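Rubredoxin\:oxygen oxidoreductase (Desulfovibrio gigas, PDB 1E5D) catalyses the four-electron reduction of one oxygen molecule to two water molecules, using FMN and a diiron centre. Local coordinates at residues V198-P203 against K330-Q335; K254-Y259 against K285-K290. All blocks are in the same frame, centred on the assembly; numbering follows the deposited sequence.

Interaction 1: V198-P203 against K330-Q335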
ATOM      1  N   VAL A 198      -9.114 -14.973  10.107  1.00 15.94           N
ATOM      2  CA  VAL A 198      -9.777 -16.267   9.966  1.00 13.86           C
ATOM      3  C   VAL A 198     -10.671 -16.342   8.733  1.00 17.30           C
ATOM      4  O   VAL A 198     -10.982 -17.446   8.276  1.00 18.54           O
ATOM      5  CB  VAL A 198     -10.638 -16.591  11.206  1.00 13.35           C
ATOM      6  CG1 VAL A 198     -11.167 -18.011  11.126  1.00 16.19           C
ATOM      7  CG2 VAL A 198      -9.832 -16.407  12.481  1.00 18.02           C
ATOM      8  N   ASN A 199     -11.101 -15.218   8.183  1.00 16.01           N
ATOM      9  CA  ASN A 199     -12.076 -15.185   7.111  1.00 16.93           C
ATOM     10  C   ASN A 199     -11.827 -16.144   5.960  1.00 16.84           C
ATOM     11  O   ASN A 199     -12.758 -16.823   5.505  1.00 19.60           O
ATOM     12  CB  ASN A 199     -12.170 -13.772   6.512  1.00 17.76           C
ATOM     13  CG  ASN A 199     -13.574 -13.570   5.962  1.00 19.25           C
ATOM     14  OD1 ASN A 199     -14.499 -13.274   6.719  1.00 18.17           O
ATOM     15  ND2 ASN A 199     -13.705 -13.746   4.653  1.00  9.59           N
ATOM     16  N   PRO A 200     -10.626 -16.272   5.423  1.00 17.36           N
ATOM     17  CA  PRO A 200     -10.453 -17.226   4.312  1.00 21.64           C
ATOM     18  C   PRO A 200     -10.798 -18.657   4.716  1.00 24.65           C
ATOM     19  O   PRO A 200     -11.042 -19.487   3.831  1.00 19.49           O
ATOM     20  CB  PRO A 200      -8.968 -17.122   3.967  1.00 16.59           C
ATOM     21  CG  PRO A 200      -8.345 -16.529   5.192  1.00 15.68           C
ATOM     22  CD  PRO A 200      -9.377 -15.580   5.749  1.00 14.40           C
ATOM     23  N   TYR A 201     -10.833 -18.969   6.003  1.00 23.73           N
ATOM     24  CA  TYR A 201     -11.151 -20.314   6.477  1.00 19.60           C
ATOM     25  C   TYR A 201     -12.526 -20.370   7.122  1.00 20.90           C
ATOM     26  O   TYR A 201     -12.773 -21.038   8.118  1.00 16.11           O
ATOM     27  CB  TYR A 201     -10.068 -20.799   7.450  1.00 22.04           C
ATOM     28  CG  TYR A 201      -8.688 -20.485   6.907  1.00 26.82           C
ATOM     29  CD1 TYR A 201      -8.156 -21.256   5.882  1.00 25.11           C
ATOM     30  CD2 TYR A 201      -7.947 -19.428   7.415  1.00 29.70           C
ATOM     31  CE1 TYR A 201      -6.902 -20.981   5.377  1.00 27.07           C
ATOM     32  CE2 TYR A 201      -6.692 -19.147   6.914  1.00 31.22           C
ATOM     33  CZ  TYR A 201      -6.184 -19.927   5.899  1.00 33.65           C
ATOM     34  OH  TYR A 201      -4.934 -19.649   5.393  1.00 60.99           O
ATOM     35  N   ALA A 202     -13.453 -19.630   6.526  1.00 21.35           N
ATOM     36  CA  ALA A 202     -14.856 -19.693   6.910  1.00 27.94           C
ATOM     37  C   ALA A 202     -15.367 -21.130   6.936  1.00 27.75           C
ATOM     38  O   ALA A 202     -15.937 -21.550   7.953  1.00 30.98           O
ATOM     39  CB  ALA A 202     -15.669 -18.807   5.965  1.00 10.67           C
ATOM     40  N   PRO A 203     -15.206 -21.929   5.886  1.00 30.24           N
ATOM     41  CA  PRO A 203     -15.732 -23.303   5.928  1.00 27.93           C
ATOM     42  C   PRO A 203     -15.164 -24.100   7.096  1.00 22.88           C
ATOM     43  O   PRO A 203     -15.905 -24.763   7.822  1.00 30.13           O
ATOM     44  CB  PRO A 203     -15.271 -23.938   4.618  1.00 24.23           C
ATOM     45  CG  PRO A 203     -14.835 -22.822   3.738  1.00 27.69           C
ATOM     46  CD  PRO A 203     -14.547 -21.641   4.605  1.00 31.63           C
ATOM     47  N   LYS A 330      -8.523  -9.892  -1.485  1.00 12.07           N
ATOM     48  CA  LYS A 330      -8.652 -11.131  -2.242  1.00 12.55           C
ATOM     49  C   LYS A 330      -8.205 -12.337  -1.418  1.00 16.25           C
ATOM     50  O   LYS A 330      -8.825 -13.399  -1.470  1.00 25.34           O
ATOM     51  CB  LYS A 330      -7.851 -11.030  -3.537  1.00 12.66           C
ATOM     52  CG  LYS A 330      -7.706 -12.344  -4.286  1.00 13.96           C
ATOM     53  CD  LYS A 330      -7.002 -12.086  -5.612  1.00 24.89           C
ATOM     54  CE  LYS A 330      -6.745 -13.380  -6.375  1.00 31.37           C
ATOM     55  NZ  LYS A 330      -7.814 -13.604  -7.392  1.00 40.64           N
ATOM     56  N   GLY A 331      -7.130 -12.172  -0.653  1.00 12.00           N
ATOM     57  CA  GLY A 331      -6.600 -13.255   0.151  1.00 12.61           C
ATOM     58  C   GLY A 331      -7.570 -13.659   1.245  1.00 17.26           C
ATOM     59  O   GLY A 331      -7.602 -14.807   1.685  1.00 16.07           O
ATOM     60  N   LEU A 332      -8.387 -12.712   1.719  1.00 11.85           N
ATOM     61  CA  LEU A 332      -9.237 -13.065   2.859  1.00 12.87           C
ATOM     62  C   LEU A 332     -10.534 -13.730   2.419  1.00 16.37           C
ATOM     63  O   LEU A 332     -11.373 -14.089   3.242  1.00 11.39           O
ATOM     64  CB  LEU A 332      -9.486 -11.800   3.685  1.00 16.14           C
ATOM     65  CG  LEU A 332      -8.251 -11.382   4.506  1.00 19.22           C
ATOM     66  CD1 LEU A 332      -8.420  -9.968   5.037  1.00 36.81           C
ATOM     67  CD2 LEU A 332      -7.999 -12.370   5.634  1.00  9.48           C
ATOM     68  N   ARG A 333     -10.665 -13.873   1.115  1.00 22.08           N
ATOM     69  CA  ARG A 333     -11.762 -14.511   0.418  1.00 20.41           C
ATOM     70  C   ARG A 333     -13.142 -14.136   0.933  1.00 17.02           C
ATOM     71  O   ARG A 333     -13.903 -15.012   1.356  1.00 25.68           O
ATOM     72  CB  ARG A 333     -11.584 -16.037   0.510  1.00 19.32           C
ATOM     73  CG  ARG A 333     -10.233 -16.513   0.011  1.00 25.46           C
ATOM     74  CD  ARG A 333     -10.012 -17.976   0.373  1.00 40.44           C
ATOM     75  NE  ARG A 333      -8.915 -18.533  -0.412  1.00 59.61           N
ATOM     76  CZ  ARG A 333      -8.417 -19.753  -0.306  1.00 74.05           C
ATOM     77  NH1 ARG A 333      -8.901 -20.623   0.572  1.00 92.07           N
ATOM     78  NH2 ARG A 333      -7.411 -20.124  -1.092  1.00 93.42           N
ATOM     79  N   PRO A 334     -13.523 -12.870   0.893  1.00 15.56           N
ATOM     80  CA  PRO A 334     -14.894 -12.492   1.265  1.00  8.05           C
ATOM     81  C   PRO A 334     -15.904 -13.113   0.304  1.00 17.47           C
ATOM     82  O   PRO A 334     -15.681 -13.178  -0.910  1.00 20.95           O
ATOM     83  CB  PRO A 334     -14.896 -10.972   1.114  1.00  4.58           C
ATOM     84  CG  PRO A 334     -13.771 -10.681   0.182  1.00  7.53           C
ATOM     85  CD  PRO A 334     -12.713 -11.709   0.492  1.00 14.97           C
ATOM     86  N   GLN A 335     -17.024 -13.579   0.842  1.00 22.61           N
ATOM     87  CA  GLN A 335     -18.043 -14.288   0.083  1.00 19.41           C
ATOM     88  C   GLN A 335     -19.345 -13.504  -0.015  1.00 16.41           C
ATOM     89  O   GLN A 335     -19.594 -12.593   0.773  1.00 17.03           O
ATOM     90  CB  GLN A 335     -18.370 -15.636   0.742  1.00 18.14           C
ATOM     91  CG  GLN A 335     -17.181 -16.547   0.984  1.00 19.16           C
ATOM     92  CD  GLN A 335     -16.595 -17.080  -0.309  1.00 25.78           C
ATOM     93  OE1 GLN A 335     -15.485 -16.723  -0.714  1.00 32.76           O
ATOM     94  NE2 GLN A 335     -17.342 -17.955  -0.981  1.00 45.91           N
TER
HETATM   95  O   HOH W   1     -14.249 -16.596   3.554  1.00 21.70           O
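Asn-199 makes the direct hydrogen bond of this contact to Leu-332. Its ND2 donates to Leu-332 O at 2.7 Å, with an N-H...O angle of 168°. The acceptor lies close to the amide plane of Asn-199, while the donor is tilted 27° from the carbonyl plane of Leu-332. With CG anti to the backbone N (chi1 -151°), the amide of Asn-199 is carried toward 330-335. The same ND2 also donates to Gln-249 OE1, so two bonds hold the buried amide.

Water 1 adds a second polar bridge. It donates to Asn-199 O at 2.5 Å and to Arg-333 O at 2.7 Å. The second of these carbonyls belongs to the residue where the chain leaves helix 320-331, turning with a positive phi.

The apolar part centres on Pro-200. Its CD meets Leu-332 CD2 at 3.5 Å, and the two side chains lie side by side, pointing the same way. Pro-200 CB rests near Gly-331 O at 3.5 Å. On the more exposed side, the extended chain of Arg-333 brings its CD to 3.8 Å from Pro-200 CB. Pro-200 N also lies 3.2 Å from Leu-332 O, but has no hydrogen to share.

The contact joins the beta-lactamase-like part of the chain to the flavodoxin part. The side chain of Leu-332 lies about 7 Å from a bound FMN. Tyr-201 packs on Trp-347 of the second subunit, and Leu-332 on its Asn-315, which places the contact at the interface with that subunit. On one side is the turn between helices 183-198 and 202-214. On the other, helix 320-331 ends and the chain runs on toward strand 338-345.

Interaction 2: K254-Y259 against K285-K290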
ATOM      1  N   LYS A 254     -25.530  -2.950   3.455  1.00 25.02           N
ATOM      2  CA  LYS A 254     -24.366  -2.097   3.626  1.00 21.09           C
ATOM      3  C   LYS A 254     -23.501  -2.093   2.371  1.00 18.71           C
ATOM      4  O   LYS A 254     -23.166  -3.124   1.792  1.00 17.18           O
ATOM      5  CB  LYS A 254     -23.561  -2.572   4.831  1.00 21.58           C
ATOM      6  CG  LYS A 254     -22.421  -1.659   5.248  1.00 22.15           C
ATOM      7  CD  LYS A 254     -21.853  -2.119   6.579  1.00 20.36           C
ATOM      8  CE  LYS A 254     -20.356  -1.899   6.672  1.00 21.71           C
ATOM      9  NZ  LYS A 254     -19.768  -2.728   7.761  1.00 30.24           N
ATOM     10  N   VAL A 255     -23.152  -0.878   1.959  1.00 14.54           N
ATOM     11  CA  VAL A 255     -22.282  -0.715   0.799  1.00 16.07           C
ATOM     12  C   VAL A 255     -21.000  -0.030   1.262  1.00 14.32           C
ATOM     13  O   VAL A 255     -21.018   1.007   1.919  1.00 13.52           O
ATOM     14  CB  VAL A 255     -22.972   0.073  -0.325  1.00 18.92           C
ATOM     15  CG1 VAL A 255     -22.060   0.244  -1.530  1.00 16.11           C
ATOM     16  CG2 VAL A 255     -24.260  -0.611  -0.767  1.00 18.00           C
ATOM     17  N   VAL A 256     -19.871  -0.635   0.940  1.00 12.50           N
ATOM     18  CA  VAL A 256     -18.546  -0.123   1.183  1.00  6.82           C
ATOM     19  C   VAL A 256     -17.964   0.335  -0.153  1.00  6.60           C
ATOM     20  O   VAL A 256     -17.778  -0.452  -1.081  1.00 15.53           O
ATOM     21  CB  VAL A 256     -17.590  -1.172   1.777  1.00 11.96           C
ATOM     22  CG1 VAL A 256     -16.152  -0.655   1.713  1.00  8.64           C
ATOM     23  CG2 VAL A 256     -17.975  -1.533   3.196  1.00  8.24           C
ATOM     24  N   ILE A 257     -17.689   1.622  -0.239  1.00 11.20           N
ATOM     25  CA  ILE A 257     -17.025   2.194  -1.398  1.00 10.49           C
ATOM     26  C   ILE A 257     -15.587   2.544  -1.034  1.00 13.55           C
ATOM     27  O   ILE A 257     -15.327   3.316  -0.106  1.00 14.53           O
ATOM     28  CB  ILE A 257     -17.751   3.456  -1.883  1.00 13.86           C
ATOM     29  CG1 ILE A 257     -19.203   3.228  -2.301  1.00 15.98           C
ATOM     30  CG2 ILE A 257     -16.956   4.121  -2.994  1.00 12.84           C
ATOM     31  CD1 ILE A 257     -20.043   4.492  -2.303  1.00  8.53           C
ATOM     32  N   PHE A 258     -14.606   1.983  -1.735  1.00 14.26           N
ATOM     33  CA  PHE A 258     -13.233   2.401  -1.427  1.00  6.31           C
ATOM     34  C   PHE A 258     -12.566   2.764  -2.749  1.00  8.53           C
ATOM     35  O   PHE A 258     -12.799   2.179  -3.797  1.00  8.99           O
ATOM     36  CB  PHE A 258     -12.485   1.359  -0.633  1.00  7.66           C
ATOM     37  CG  PHE A 258     -11.924   0.124  -1.284  1.00  7.12           C
ATOM     38  CD1 PHE A 258     -10.681   0.148  -1.897  1.00  3.22           C
ATOM     39  CD2 PHE A 258     -12.607  -1.074  -1.286  1.00 15.45           C
ATOM     40  CE1 PHE A 258     -10.121  -0.969  -2.481  1.00 11.11           C
ATOM     41  CE2 PHE A 258     -12.058  -2.203  -1.872  1.00 16.95           C
ATOM     42  CZ  PHE A 258     -10.810  -2.162  -2.477  1.00 11.66           C
ATOM     43  N   TYR A 259     -11.740   3.792  -2.663  1.00 10.36           N
ATOM     44  CA  TYR A 259     -11.139   4.418  -3.819  1.00  9.50           C
ATOM     45  C   TYR A 259      -9.826   5.060  -3.388  1.00 17.02           C
ATOM     46  O   TYR A 259      -9.576   5.232  -2.196  1.00 16.32           O
ATOM     47  CB  TYR A 259     -12.088   5.493  -4.401  1.00  5.22           C
ATOM     48  CG  TYR A 259     -11.991   6.762  -3.568  1.00  7.67           C
ATOM     49  CD1 TYR A 259     -12.578   6.806  -2.307  1.00  6.25           C
ATOM     50  CD2 TYR A 259     -11.326   7.902  -4.015  1.00  9.74           C
ATOM     51  CE1 TYR A 259     -12.508   7.947  -1.521  1.00  7.87           C
ATOM     52  CE2 TYR A 259     -11.242   9.038  -3.234  1.00 11.71           C
ATOM     53  CZ  TYR A 259     -11.837   9.057  -1.983  1.00 12.64           C
ATOM     54  OH  TYR A 259     -11.745  10.202  -1.228  1.00 21.62           O
ATOM     55  N   LYS A 285     -20.436   3.006   3.611  1.00 13.42           N
ATOM     56  CA  LYS A 285     -19.107   3.345   4.085  1.00 14.71           C
ATOM     57  C   LYS A 285     -18.286   3.780   2.860  1.00 17.71           C
ATOM     58  O   LYS A 285     -18.010   2.939   2.006  1.00 23.05           O
ATOM     59  CB  LYS A 285     -18.427   2.199   4.821  1.00 12.60           C
ATOM     60  CG  LYS A 285     -19.168   1.712   6.056  1.00 20.35           C
ATOM     61  CD  LYS A 285     -18.964   2.635   7.243  1.00 28.49           C
ATOM     62  CE  LYS A 285     -20.289   3.034   7.871  1.00 41.53           C
ATOM     63  NZ  LYS A 285     -20.373   4.499   8.146  1.00 72.56           N
ATOM     64  N   LEU A 286     -17.952   5.060   2.832  1.00 12.50           N
ATOM     65  CA  LEU A 286     -17.074   5.676   1.854  1.00 10.35           C
ATOM     66  C   LEU A 286     -15.654   5.784   2.401  1.00 14.50           C
ATOM     67  O   LEU A 286     -15.369   6.627   3.252  1.00 26.42           O
ATOM     68  CB  LEU A 286     -17.591   7.067   1.462  1.00 12.42           C
ATOM     69  CG  LEU A 286     -16.797   7.793   0.373  1.00 13.07           C
ATOM     70  CD1 LEU A 286     -16.486   6.840  -0.771  1.00 14.98           C
ATOM     71  CD2 LEU A 286     -17.549   9.002  -0.147  1.00 16.22           C
ATOM     72  N   MET A 287     -14.735   4.945   1.935  1.00 13.77           N
ATOM     73  CA  MET A 287     -13.404   4.897   2.527  1.00 13.30           C
ATOM     74  C   MET A 287     -12.277   5.181   1.541  1.00 14.96           C
ATOM     75  O   MET A 287     -12.097   4.480   0.551  1.00 16.94           O
ATOM     76  CB  MET A 287     -13.198   3.510   3.172  1.00  7.83           C
ATOM     77  CG  MET A 287     -14.407   3.109   4.013  1.00 10.57           C
ATOM     78  SD  MET A 287     -14.253   1.464   4.742  1.00 21.68           S
ATOM     79  CE  MET A 287     -13.214   1.859   6.145  1.00 13.10           C
ATOM     80  N   TRP A 288     -11.502   6.213   1.832  1.00 11.24           N
ATOM     81  CA  TRP A 288     -10.308   6.617   1.114  1.00  6.64           C
ATOM     82  C   TRP A 288      -9.102   5.775   1.501  1.00  7.53           C
ATOM     83  O   TRP A 288      -8.734   5.716   2.674  1.00 15.25           O
ATOM     84  CB  TRP A 288     -10.044   8.090   1.424  1.00  7.29           C
ATOM     85  CG  TRP A 288      -8.959   8.735   0.629  1.00  7.66           C
ATOM     86  CD1 TRP A 288      -8.541   8.359  -0.610  1.00  8.37           C
ATOM     87  CD2 TRP A 288      -8.153   9.857   0.998  1.00  6.55           C
ATOM     88  NE1 TRP A 288      -7.523   9.178  -1.033  1.00 10.13           N
ATOM     89  CE2 TRP A 288      -7.268  10.108  -0.067  1.00 10.02           C
ATOM     90  CE3 TRP A 288      -8.086  10.687   2.121  1.00 11.38           C
ATOM     91  CZ2 TRP A 288      -6.327  11.142  -0.053  1.00 12.73           C
ATOM     92  CZ3 TRP A 288      -7.156  11.711   2.137  1.00 11.99           C
ATOM     93  CH2 TRP A 288      -6.284  11.936   1.059  1.00 12.98           C
ATOM     94  N   CYS A 289      -8.458   5.110   0.551  1.00  8.80           N
ATOM     95  CA  CYS A 289      -7.301   4.285   0.872  1.00 11.23           C
ATOM     96  C   CYS A 289      -6.153   5.067   1.488  1.00 10.55           C
ATOM     97  O   CYS A 289      -5.284   4.507   2.152  1.00 18.70           O
ATOM     98  CB  CYS A 289      -6.760   3.583  -0.386  1.00 10.65           C
ATOM     99  SG  CYS A 289      -7.866   2.305  -1.003  1.00 16.68           S
ATOM    100  N   LYS A 290      -6.097   6.380   1.280  1.00 20.03           N
ATOM    101  CA  LYS A 290      -4.975   7.103   1.887  1.00 16.49           C
ATOM    102  C   LYS A 290      -5.238   7.363   3.367  1.00 13.67           C
ATOM    103  O   LYS A 290      -4.290   7.676   4.084  1.00 26.10           O
ATOM    104  CB  LYS A 290      -4.727   8.416   1.156  1.00 17.08           C
ATOM    105  CG  LYS A 290      -3.402   8.534   0.438  1.00 19.47           C
ATOM    106  CD  LYS A 290      -3.512   8.235  -1.039  1.00 17.54           C
ATOM    107  CE  LYS A 290      -2.636   9.174  -1.856  1.00  8.56           C
ATOM    108  NZ  LYS A 290      -3.345   9.580  -3.105  1.00 11.88           N
TER
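Lys-285 O receives the shortest bond of this strand pair, from Ile-257 N at 2.6 Å. Val-256 CA also approaches that oxygen, in a CA-H...O contact of 3.2 Å. Strands 254-259 and 285-288 run parallel here, their directions 17° apart. Before this bond comes Lys-285 N to Val-255 O; after it, Met-287 N to Ile-257 O at 2.7 Å, an essentially straight bond. Tyr-259 N to Met-287 O is weak at 3.3 Å. Cys-289 N closes the series on Tyr-259 O. Near the start of the pair, Lys-254 NZ forms salt bridges with Asp-303 and Glu-300.

On the face of Ile-257, Tyr-259, Leu-286 and Trp-288, Ile-257 CG2 meets Leu-286 CD1 at 3.5 Å. The Tyr-259 ring lies against Trp-288, whose CD1 sits over one face of it, 3.6 Å from Tyr-259 CZ. The planes differ by 19°, but the rings are slid apart and barely overlap. Trp-288 NE1 is hydrogen-bonded to Asp-260 OD1. Helix 265-279 packs on this face.

On the other face, Val-256 CG1 touches Met-287 SD, and Phe-258 packs against helices 294-302 and 320-331. Beyond the strand end, Cys-289 SG comes obliquely to Phe-258 CD1 at 3.7 Å.

This is the first beta-alpha-beta unit of the flavodoxin-like fold, pairing outer strand 283-288 with its neighbour. Backbone bonds fix the register, and mainly apolar side chains pack on both faces.

Both contacts are largely buried, but they lie at different levels of the fold. Interaction 1 joins two domains and lies close to the second subunit. Interaction 2 lies within the flavodoxin-like domain, between an outermost strand and its neighbour. Their chemistry follows. A side-chain amide, a water and a proline join the loops of interaction 1, whereas a regular backbone ladder carries interaction 2. Helix 320-331 relates them: it packs on Phe-258 of 254-259, and its C-terminal end enters 330-335. The two contacts do not touch, and their nearest atoms are about 8 Å apart. Interaction 2 also buries about twice the surface.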